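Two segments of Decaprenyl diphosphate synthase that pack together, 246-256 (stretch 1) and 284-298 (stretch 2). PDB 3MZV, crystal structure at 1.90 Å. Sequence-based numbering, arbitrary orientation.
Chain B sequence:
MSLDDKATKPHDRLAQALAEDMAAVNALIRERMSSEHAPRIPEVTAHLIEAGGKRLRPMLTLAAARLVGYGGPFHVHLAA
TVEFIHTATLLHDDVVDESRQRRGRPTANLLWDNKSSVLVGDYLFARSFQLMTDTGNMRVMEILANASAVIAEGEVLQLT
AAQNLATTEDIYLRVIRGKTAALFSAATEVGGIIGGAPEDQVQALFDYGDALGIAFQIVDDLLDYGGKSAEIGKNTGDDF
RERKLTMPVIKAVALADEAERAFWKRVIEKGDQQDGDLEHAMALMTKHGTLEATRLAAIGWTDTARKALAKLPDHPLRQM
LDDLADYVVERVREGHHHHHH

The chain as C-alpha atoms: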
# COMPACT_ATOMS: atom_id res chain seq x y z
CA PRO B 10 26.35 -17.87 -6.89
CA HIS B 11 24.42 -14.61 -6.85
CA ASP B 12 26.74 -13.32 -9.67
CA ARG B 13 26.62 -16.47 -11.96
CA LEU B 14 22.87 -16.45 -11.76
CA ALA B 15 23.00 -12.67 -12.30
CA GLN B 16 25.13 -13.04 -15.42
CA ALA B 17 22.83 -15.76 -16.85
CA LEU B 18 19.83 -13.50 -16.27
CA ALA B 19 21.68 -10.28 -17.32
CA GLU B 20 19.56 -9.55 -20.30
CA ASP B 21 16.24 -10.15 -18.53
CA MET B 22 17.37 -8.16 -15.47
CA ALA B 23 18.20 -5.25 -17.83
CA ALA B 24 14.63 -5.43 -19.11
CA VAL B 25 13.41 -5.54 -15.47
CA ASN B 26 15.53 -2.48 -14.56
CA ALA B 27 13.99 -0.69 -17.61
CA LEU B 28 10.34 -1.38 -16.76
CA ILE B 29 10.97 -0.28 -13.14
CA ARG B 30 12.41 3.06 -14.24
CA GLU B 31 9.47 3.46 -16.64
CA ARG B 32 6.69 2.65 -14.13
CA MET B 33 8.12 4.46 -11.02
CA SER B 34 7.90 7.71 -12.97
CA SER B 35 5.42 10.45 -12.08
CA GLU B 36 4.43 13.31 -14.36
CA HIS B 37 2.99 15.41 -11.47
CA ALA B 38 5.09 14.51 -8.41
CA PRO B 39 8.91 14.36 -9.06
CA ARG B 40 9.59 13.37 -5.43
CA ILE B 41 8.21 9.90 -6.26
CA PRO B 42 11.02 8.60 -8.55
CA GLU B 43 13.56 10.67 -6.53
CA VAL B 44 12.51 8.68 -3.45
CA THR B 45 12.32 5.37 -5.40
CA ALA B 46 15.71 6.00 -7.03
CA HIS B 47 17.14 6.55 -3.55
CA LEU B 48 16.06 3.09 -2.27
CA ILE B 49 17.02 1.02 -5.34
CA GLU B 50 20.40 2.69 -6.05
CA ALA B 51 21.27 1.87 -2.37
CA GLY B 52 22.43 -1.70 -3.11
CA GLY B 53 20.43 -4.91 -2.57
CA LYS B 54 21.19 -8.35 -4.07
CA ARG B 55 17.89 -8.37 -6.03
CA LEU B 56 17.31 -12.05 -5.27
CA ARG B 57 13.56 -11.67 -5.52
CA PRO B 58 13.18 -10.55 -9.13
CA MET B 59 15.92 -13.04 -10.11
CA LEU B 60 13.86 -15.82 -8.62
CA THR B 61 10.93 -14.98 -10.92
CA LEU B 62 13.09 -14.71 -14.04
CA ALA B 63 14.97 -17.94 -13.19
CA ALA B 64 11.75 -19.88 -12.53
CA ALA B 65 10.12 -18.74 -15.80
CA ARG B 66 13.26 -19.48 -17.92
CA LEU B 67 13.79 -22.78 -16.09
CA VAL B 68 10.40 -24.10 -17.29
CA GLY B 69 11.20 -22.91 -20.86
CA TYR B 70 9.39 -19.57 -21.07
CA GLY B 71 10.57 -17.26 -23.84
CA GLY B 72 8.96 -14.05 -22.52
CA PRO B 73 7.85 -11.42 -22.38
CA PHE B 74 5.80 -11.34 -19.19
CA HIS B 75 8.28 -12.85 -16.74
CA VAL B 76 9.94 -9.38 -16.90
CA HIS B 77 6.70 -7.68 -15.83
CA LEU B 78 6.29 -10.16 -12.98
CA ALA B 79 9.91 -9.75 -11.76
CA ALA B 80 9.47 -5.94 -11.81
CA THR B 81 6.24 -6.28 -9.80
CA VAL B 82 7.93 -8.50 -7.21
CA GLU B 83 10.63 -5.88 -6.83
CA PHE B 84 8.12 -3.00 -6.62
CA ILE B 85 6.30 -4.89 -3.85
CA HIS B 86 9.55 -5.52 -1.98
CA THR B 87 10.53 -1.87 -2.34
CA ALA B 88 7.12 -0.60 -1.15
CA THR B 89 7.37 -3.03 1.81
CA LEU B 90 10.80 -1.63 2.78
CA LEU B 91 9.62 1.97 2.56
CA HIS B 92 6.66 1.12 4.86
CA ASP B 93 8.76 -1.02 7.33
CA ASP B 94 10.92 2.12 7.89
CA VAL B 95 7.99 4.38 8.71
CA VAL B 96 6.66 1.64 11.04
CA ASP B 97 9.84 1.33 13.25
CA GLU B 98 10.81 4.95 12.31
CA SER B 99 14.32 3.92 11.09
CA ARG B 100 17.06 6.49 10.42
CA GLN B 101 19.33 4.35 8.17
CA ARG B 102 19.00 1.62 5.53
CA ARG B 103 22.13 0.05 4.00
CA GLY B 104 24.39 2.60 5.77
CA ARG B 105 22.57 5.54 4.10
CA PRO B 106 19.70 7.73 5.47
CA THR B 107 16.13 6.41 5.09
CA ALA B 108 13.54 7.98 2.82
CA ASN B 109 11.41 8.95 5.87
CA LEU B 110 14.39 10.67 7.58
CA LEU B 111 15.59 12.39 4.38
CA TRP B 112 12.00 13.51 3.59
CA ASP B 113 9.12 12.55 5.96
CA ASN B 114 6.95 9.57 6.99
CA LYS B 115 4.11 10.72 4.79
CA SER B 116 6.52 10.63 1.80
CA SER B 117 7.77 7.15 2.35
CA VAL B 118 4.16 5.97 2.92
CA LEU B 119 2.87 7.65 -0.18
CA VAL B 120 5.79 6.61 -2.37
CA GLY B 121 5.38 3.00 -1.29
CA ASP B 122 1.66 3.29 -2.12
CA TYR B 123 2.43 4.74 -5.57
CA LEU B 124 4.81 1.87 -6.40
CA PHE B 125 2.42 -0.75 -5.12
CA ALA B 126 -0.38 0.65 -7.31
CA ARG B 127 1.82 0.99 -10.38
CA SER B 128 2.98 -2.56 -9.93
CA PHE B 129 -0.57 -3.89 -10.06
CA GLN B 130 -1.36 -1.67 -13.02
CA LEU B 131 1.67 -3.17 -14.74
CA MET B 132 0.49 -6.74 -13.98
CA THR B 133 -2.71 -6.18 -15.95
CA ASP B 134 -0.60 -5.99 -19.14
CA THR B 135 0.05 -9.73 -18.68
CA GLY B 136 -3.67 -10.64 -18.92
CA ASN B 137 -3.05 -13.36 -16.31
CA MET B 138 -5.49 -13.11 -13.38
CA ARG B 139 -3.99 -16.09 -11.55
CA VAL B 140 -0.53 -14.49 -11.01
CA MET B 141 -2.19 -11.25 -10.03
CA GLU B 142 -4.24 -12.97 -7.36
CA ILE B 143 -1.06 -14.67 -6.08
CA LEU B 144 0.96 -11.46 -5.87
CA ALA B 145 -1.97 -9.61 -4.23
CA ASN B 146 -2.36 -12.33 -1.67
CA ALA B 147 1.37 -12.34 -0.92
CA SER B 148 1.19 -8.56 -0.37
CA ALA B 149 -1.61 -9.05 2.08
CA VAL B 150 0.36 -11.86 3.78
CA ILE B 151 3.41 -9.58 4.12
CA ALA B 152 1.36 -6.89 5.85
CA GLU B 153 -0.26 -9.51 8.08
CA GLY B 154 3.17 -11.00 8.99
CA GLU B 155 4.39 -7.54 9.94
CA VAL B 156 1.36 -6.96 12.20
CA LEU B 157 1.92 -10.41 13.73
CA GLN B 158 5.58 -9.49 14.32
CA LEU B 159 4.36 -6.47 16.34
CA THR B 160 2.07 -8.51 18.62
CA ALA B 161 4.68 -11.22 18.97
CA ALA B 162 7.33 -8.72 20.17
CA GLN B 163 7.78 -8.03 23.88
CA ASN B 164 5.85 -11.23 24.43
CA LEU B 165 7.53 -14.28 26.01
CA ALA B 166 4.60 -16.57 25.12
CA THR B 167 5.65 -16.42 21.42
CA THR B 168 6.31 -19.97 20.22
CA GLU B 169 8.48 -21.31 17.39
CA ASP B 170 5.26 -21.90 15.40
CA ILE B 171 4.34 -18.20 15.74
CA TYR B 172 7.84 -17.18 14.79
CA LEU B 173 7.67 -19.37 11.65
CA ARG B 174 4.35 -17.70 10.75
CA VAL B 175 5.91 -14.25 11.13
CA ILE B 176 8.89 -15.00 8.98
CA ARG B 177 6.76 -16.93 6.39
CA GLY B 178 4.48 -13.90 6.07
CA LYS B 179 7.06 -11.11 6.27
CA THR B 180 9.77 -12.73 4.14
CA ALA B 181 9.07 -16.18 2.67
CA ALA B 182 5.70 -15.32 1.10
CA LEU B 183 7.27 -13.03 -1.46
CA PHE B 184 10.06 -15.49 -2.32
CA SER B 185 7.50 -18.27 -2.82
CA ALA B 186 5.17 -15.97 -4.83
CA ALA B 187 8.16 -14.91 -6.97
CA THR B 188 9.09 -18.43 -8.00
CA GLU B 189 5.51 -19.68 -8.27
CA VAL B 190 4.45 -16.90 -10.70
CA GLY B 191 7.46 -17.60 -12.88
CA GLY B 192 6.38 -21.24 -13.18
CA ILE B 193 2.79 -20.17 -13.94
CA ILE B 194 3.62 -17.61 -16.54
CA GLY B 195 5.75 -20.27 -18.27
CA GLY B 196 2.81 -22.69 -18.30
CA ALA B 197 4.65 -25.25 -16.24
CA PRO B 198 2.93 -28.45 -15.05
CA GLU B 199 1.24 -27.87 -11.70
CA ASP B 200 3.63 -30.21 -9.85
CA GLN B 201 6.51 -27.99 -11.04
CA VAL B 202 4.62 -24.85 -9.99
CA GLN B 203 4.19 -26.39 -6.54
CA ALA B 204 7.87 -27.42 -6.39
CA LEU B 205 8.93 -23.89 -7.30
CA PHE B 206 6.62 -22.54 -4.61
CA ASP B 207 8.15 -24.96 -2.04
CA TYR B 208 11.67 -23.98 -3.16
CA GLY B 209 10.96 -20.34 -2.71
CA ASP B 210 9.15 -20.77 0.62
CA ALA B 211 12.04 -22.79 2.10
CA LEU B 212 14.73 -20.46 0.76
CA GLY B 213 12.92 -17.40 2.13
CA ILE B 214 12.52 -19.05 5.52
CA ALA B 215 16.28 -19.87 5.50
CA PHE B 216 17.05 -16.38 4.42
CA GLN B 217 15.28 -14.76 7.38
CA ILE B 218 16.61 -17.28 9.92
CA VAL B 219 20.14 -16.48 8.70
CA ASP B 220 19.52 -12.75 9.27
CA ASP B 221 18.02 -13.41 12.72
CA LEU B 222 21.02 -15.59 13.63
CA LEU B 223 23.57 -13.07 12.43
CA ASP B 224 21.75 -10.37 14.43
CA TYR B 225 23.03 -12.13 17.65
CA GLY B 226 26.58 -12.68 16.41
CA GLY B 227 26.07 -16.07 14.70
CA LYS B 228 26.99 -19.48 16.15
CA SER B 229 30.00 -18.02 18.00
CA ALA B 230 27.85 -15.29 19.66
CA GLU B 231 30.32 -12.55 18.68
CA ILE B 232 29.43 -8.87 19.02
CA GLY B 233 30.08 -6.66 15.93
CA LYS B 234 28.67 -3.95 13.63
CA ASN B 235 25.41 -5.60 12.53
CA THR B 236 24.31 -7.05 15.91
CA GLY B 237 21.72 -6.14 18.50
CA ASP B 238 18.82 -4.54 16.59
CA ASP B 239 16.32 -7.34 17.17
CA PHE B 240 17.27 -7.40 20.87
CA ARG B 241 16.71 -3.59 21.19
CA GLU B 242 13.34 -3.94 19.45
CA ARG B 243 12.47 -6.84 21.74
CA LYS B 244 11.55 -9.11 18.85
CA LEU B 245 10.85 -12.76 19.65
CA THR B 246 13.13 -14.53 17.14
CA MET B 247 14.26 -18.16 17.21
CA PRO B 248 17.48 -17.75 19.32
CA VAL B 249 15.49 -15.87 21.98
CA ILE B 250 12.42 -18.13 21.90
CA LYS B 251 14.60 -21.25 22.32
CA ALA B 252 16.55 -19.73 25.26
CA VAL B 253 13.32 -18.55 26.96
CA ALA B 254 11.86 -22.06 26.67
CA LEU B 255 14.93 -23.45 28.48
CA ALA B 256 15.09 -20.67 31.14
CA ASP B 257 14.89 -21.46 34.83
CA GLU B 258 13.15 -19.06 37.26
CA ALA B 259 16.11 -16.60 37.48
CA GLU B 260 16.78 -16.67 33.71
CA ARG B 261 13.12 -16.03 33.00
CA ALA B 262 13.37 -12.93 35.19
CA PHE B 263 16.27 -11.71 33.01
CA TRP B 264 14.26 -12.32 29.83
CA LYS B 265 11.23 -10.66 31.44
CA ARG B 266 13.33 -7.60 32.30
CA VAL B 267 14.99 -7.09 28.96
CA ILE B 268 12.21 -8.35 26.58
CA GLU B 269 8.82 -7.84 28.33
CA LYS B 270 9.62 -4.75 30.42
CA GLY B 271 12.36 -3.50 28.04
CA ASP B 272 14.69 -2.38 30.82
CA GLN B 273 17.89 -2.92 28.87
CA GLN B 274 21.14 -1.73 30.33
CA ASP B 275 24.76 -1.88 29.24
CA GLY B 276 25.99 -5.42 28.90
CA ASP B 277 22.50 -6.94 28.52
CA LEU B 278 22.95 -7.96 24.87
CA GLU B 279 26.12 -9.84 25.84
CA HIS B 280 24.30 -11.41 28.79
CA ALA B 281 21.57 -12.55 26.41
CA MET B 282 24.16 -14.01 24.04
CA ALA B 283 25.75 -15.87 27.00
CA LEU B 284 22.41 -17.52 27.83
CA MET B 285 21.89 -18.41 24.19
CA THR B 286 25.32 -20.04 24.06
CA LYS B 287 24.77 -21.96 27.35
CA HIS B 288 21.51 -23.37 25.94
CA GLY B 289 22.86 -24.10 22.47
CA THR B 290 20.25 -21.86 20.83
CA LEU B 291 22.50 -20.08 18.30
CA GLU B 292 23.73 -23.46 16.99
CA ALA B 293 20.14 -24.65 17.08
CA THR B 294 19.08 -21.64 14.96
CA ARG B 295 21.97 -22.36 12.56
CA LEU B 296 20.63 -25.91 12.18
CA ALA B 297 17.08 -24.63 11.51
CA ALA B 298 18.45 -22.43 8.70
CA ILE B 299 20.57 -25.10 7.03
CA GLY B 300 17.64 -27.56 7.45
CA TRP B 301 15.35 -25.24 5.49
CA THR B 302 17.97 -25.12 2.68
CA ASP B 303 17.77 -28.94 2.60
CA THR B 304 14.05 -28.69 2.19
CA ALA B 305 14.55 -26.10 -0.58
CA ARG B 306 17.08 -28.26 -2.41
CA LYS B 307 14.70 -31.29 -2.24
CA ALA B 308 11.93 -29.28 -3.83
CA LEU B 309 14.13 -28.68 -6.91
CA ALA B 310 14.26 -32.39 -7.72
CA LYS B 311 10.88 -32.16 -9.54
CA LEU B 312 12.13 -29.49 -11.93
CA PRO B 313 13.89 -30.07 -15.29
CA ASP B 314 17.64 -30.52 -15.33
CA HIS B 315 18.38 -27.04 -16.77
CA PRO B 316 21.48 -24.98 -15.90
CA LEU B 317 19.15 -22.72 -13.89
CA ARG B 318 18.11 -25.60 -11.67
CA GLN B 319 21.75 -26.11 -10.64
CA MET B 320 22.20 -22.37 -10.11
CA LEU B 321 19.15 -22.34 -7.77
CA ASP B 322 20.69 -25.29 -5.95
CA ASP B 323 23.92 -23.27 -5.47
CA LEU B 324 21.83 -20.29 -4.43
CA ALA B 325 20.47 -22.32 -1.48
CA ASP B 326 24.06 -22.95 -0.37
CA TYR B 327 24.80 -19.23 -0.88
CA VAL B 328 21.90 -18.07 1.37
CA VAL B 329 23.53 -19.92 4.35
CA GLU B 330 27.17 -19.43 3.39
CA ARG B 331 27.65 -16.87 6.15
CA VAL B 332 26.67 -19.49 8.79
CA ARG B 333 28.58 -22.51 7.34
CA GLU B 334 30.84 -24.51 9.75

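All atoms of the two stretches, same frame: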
# COMPACT_ATOMS: atom_id res chain seq x y z
N THR B 246 12.58 -13.72 18.23
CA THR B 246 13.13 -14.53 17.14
C THR B 246 13.65 -15.85 17.70
O THR B 246 13.87 -15.96 18.90
CB THR B 246 14.24 -13.75 16.39
OG1 THR B 246 15.34 -13.44 17.25
CG2 THR B 246 13.68 -12.43 15.76
N MET B 247 13.89 -16.81 16.82
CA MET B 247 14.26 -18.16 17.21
C MET B 247 15.30 -18.26 18.37
O MET B 247 15.07 -19.01 19.30
CB MET B 247 14.70 -19.00 16.00
CG MET B 247 14.76 -20.44 16.25
SD MET B 247 15.10 -21.50 14.73
CE MET B 247 13.37 -21.93 14.34
N PRO B 248 16.44 -17.53 18.29
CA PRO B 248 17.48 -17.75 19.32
C PRO B 248 16.98 -17.30 20.70
O PRO B 248 17.37 -17.83 21.72
CB PRO B 248 18.63 -16.87 18.86
CG PRO B 248 18.22 -16.32 17.56
CD PRO B 248 16.91 -16.66 17.20
N VAL B 249 16.11 -16.29 20.72
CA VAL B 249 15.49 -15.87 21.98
C VAL B 249 14.45 -16.84 22.43
O VAL B 249 14.46 -17.25 23.57
CB VAL B 249 14.86 -14.48 21.90
CG1 VAL B 249 14.21 -14.06 23.26
CG2 VAL B 249 15.90 -13.45 21.44
N ILE B 250 13.51 -17.19 21.54
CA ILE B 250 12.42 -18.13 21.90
C ILE B 250 12.99 -19.44 22.51
O ILE B 250 12.50 -19.95 23.51
CB ILE B 250 11.59 -18.47 20.65
CG1 ILE B 250 10.83 -17.24 20.19
CG2 ILE B 250 10.65 -19.65 20.93
CD1 ILE B 250 10.32 -17.39 18.69
N LYS B 251 13.99 -19.99 21.85
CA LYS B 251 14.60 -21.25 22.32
C LYS B 251 15.26 -21.07 23.69
O LYS B 251 15.19 -21.96 24.51
CB LYS B 251 15.63 -21.76 21.32
CG LYS B 251 15.03 -22.38 20.07
CD LYS B 251 16.11 -22.95 19.17
CE LYS B 251 15.55 -23.59 17.88
NZ LYS B 251 14.74 -24.80 18.18
N ALA B 252 15.88 -19.93 23.96
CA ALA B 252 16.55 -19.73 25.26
C ALA B 252 15.46 -19.52 26.35
O ALA B 252 15.57 -20.04 27.46
CB ALA B 252 17.53 -18.54 25.17
N VAL B 253 14.39 -18.80 26.02
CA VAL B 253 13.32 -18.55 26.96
C VAL B 253 12.65 -19.86 27.36
O VAL B 253 12.36 -20.05 28.53
CB VAL B 253 12.28 -17.56 26.42
CG1 VAL B 253 10.97 -17.53 27.33
CG2 VAL B 253 12.90 -16.16 26.30
N ALA B 254 12.45 -20.75 26.41
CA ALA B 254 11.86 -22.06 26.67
C ALA B 254 12.69 -22.92 27.62
O ALA B 254 12.14 -23.74 28.36
CB ALA B 254 11.61 -22.82 25.31
N LEU B 255 14.01 -22.72 27.63
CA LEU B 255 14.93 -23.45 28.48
C LEU B 255 15.29 -22.73 29.81
O LEU B 255 16.08 -23.23 30.58
CB LEU B 255 16.22 -23.75 27.70
CG LEU B 255 15.98 -24.67 26.48
CD1 LEU B 255 17.24 -24.87 25.64
CD2 LEU B 255 15.47 -26.05 26.99
N ALA B 256 14.74 -21.55 30.02
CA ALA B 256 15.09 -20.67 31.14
C ALA B 256 14.58 -21.22 32.46
O ALA B 256 13.43 -21.54 32.56
CB ALA B 256 14.47 -19.27 30.94
N LEU B 284 23.46 -16.53 27.57
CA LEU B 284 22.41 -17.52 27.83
C LEU B 284 22.11 -18.38 26.59
O LEU B 284 21.87 -19.60 26.68
CB LEU B 284 21.10 -16.88 28.33
CG LEU B 284 21.19 -16.23 29.73
CD1 LEU B 284 19.83 -15.70 30.15
CD2 LEU B 284 21.78 -17.27 30.80
N MET B 285 22.08 -17.72 25.43
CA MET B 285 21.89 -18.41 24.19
C MET B 285 22.95 -19.50 23.99
O MET B 285 22.60 -20.65 23.68
CB MET B 285 21.85 -17.43 23.02
CG MET B 285 20.72 -16.48 23.06
SD MET B 285 20.81 -15.21 21.65
CE MET B 285 19.19 -14.57 21.95
N THR B 286 24.21 -19.14 24.22
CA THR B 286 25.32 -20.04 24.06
C THR B 286 25.25 -21.22 25.06
O THR B 286 25.37 -22.37 24.67
CB THR B 286 26.68 -19.30 24.21
OG1 THR B 286 26.81 -18.37 23.13
CG2 THR B 286 27.85 -20.29 24.12
N LYS B 287 24.98 -20.92 26.31
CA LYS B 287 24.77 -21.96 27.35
C LYS B 287 23.74 -22.99 26.93
O LYS B 287 23.97 -24.18 27.07
CB LYS B 287 24.35 -21.27 28.66
CG LYS B 287 23.83 -22.12 29.84
CD LYS B 287 23.40 -21.15 30.97
CE LYS B 287 23.16 -21.85 32.28
NZ LYS B 287 21.73 -22.05 32.49
N HIS B 288 22.62 -22.52 26.37
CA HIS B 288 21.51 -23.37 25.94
C HIS B 288 21.56 -23.92 24.49
O HIS B 288 20.66 -24.64 24.07
CB HIS B 288 20.19 -22.62 26.16
CG HIS B 288 19.86 -22.43 27.59
ND1 HIS B 288 19.80 -23.49 28.48
CD2 HIS B 288 19.55 -21.31 28.29
CE1 HIS B 288 19.47 -23.02 29.67
NE2 HIS B 288 19.30 -21.71 29.58
N GLY B 289 22.64 -23.62 23.78
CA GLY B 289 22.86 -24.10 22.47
C GLY B 289 21.91 -23.51 21.42
O GLY B 289 21.75 -24.08 20.36
N THR B 290 21.31 -22.36 21.70
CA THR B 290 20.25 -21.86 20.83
C THR B 290 20.71 -21.15 19.54
O THR B 290 19.94 -21.04 18.59
CB THR B 290 19.25 -20.96 21.56
OG1 THR B 290 19.77 -19.65 21.72
CG2 THR B 290 18.86 -21.53 22.91
N LEU B 291 21.93 -20.67 19.52
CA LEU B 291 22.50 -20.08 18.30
C LEU B 291 22.87 -21.20 17.31
O LEU B 291 22.52 -21.16 16.15
CB LEU B 291 23.67 -19.17 18.66
CG LEU B 291 23.17 -17.90 19.40
CD1 LEU B 291 24.38 -17.16 19.97
CD2 LEU B 291 22.37 -17.00 18.44
N GLU B 292 23.49 -22.28 17.82
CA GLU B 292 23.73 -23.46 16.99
C GLU B 292 22.42 -24.07 16.54
O GLU B 292 22.26 -24.46 15.40
CB GLU B 292 24.59 -24.49 17.74
CG GLU B 292 24.90 -25.77 16.93
CD GLU B 292 25.63 -25.51 15.61
OE1 GLU B 292 26.26 -24.46 15.41
OE2 GLU B 292 25.59 -26.37 14.75
N ALA B 293 21.42 -24.09 17.43
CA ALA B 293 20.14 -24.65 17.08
C ALA B 293 19.49 -23.83 15.96
O ALA B 293 18.88 -24.38 15.06
CB ALA B 293 19.19 -24.67 18.37
N THR B 294 19.65 -22.49 16.01
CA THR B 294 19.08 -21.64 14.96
C THR B 294 19.85 -21.86 13.66
O THR B 294 19.25 -21.89 12.61
CB THR B 294 19.13 -20.17 15.41
OG1 THR B 294 18.41 -20.05 16.64
CG2 THR B 294 18.57 -19.22 14.33
N ARG B 295 21.16 -22.02 13.73
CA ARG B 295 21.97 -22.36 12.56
C ARG B 295 21.43 -23.63 11.90
O ARG B 295 21.22 -23.68 10.69
CB ARG B 295 23.43 -22.53 12.94
CG ARG B 295 24.35 -22.60 11.76
CD ARG B 295 25.75 -22.87 12.21
NE ARG B 295 25.99 -24.30 12.33
CZ ARG B 295 26.26 -25.12 11.31
NH1 ARG B 295 26.47 -26.40 11.56
NH2 ARG B 295 26.35 -24.69 10.06
N LEU B 296 21.23 -24.69 12.69
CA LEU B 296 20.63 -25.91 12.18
C LEU B 296 19.28 -25.71 11.52
O LEU B 296 19.01 -26.33 10.51
CB LEU B 296 20.48 -26.98 13.30
CG LEU B 296 21.76 -27.57 13.88
CD1 LEU B 296 21.39 -28.67 14.89
CD2 LEU B 296 22.63 -28.11 12.82
N ALA B 297 18.41 -24.87 12.08
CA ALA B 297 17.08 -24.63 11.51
C ALA B 297 17.26 -24.04 10.11
O ALA B 297 16.64 -24.50 9.14
CB ALA B 297 16.26 -23.66 12.39
N ALA B 298 18.16 -23.07 10.01
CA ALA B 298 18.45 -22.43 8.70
C ALA B 298 18.98 -23.41 7.65
O ALA B 298 18.50 -23.42 6.52
CB ALA B 298 19.43 -21.25 8.90

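Pro-248 lies at the centre of this contact. Its side chain sits as a knob in a hole formed by Met-285, Thr-290, Leu-291 and Thr-294. Two of these neighbours give it apolar surface: Pro-248 CB is 3.8 Å from Leu-291 CD2 and 3.9 Å from Met-285 CE. The CA-to-CB bond of Leu-291 points away from stretch 1, but the end of its side chain comes nearer and reaches the proline ring.

Met-285 behaves in a similar way. Its CA-to-CB bond points sideways, and its m, t, t rotamer carries the methyl group towards stretch 1. There Met-285 CE lies 3.5 Å from Val-249 CG2. Val-249 itself points away from stretch 2 at its CA-to-CB bond, so its contact is small. Further back along the same side chain, Met-285 CG is 4.3 Å from Ala-252 CB. The small side chain of Ala-252 goes with a close backbone approach, its CA being 5.6 Å from Met-285 CA.

The contact is set on two helices and a turn. Stretch 1 is mainly the helix 247-254. Stretch 2 has the end of one helix, 284-287, and the start of another, 290-298, with a turn between them. Gly-289 ends the first in a Schellman motif and is the N-cap residue of the second. Its positive phi of 69° is a conformation that favours glycine. Helices 247-254 and 290-298 run at 130° to each other, nearer antiparallel than parallel, and their axes approach to 8.6 Å. The backbones come close at Pro-248 and Thr-290, whose CA atoms are 5.2 Å apart.

Towards one end of the contact, Met-247 meets Thr-294 and Ala-297, further along stretch 2. Met-247 SD packs 3.4 Å from Ala-297 CB, and Met-247 CG is 3.7 Å from Thr-294 OG1. The hydroxyl of Thr-294 is not left unpaired. Thr-294 OG1 donates a 2.7 Å hydrogen bond to Thr-290 O, one turn earlier in its own helix.

Lys-251 contributes the aliphatic part of its side chain. Lys-251 CB is 3.6 Å from Thr-290 CG2, and Lys-251 CD is 3.6 Å from Ala-293 CB. Its NZ is hydrogen-bonded elsewhere in the structure.

Thr-290 joins the apolar and polar parts. Its methyl CG2 lies 4.0 Å from Ala-252 CB. Its hydroxyl makes the only hydrogen bond between the stretches, from Thr-290 OG1 to Pro-248 O at 3.0 Å. Within its own helix the same carbonyl accepts a weak bond, from Ala-252 N to Pro-248 O at 3.4 Å.

Leu-255 and His-288 meet near the more exposed end of stretch 1. Leu-255 CB lies over one face of the imidazole, 3.8 Å from the centroid of the His-288 ring, in a CH-pi contact. The ring also approaches the backbone, with His-288 CE1 3.5 Å from Leu-255 O. His-288 NE2 is hydrogen-bonded elsewhere in the structure.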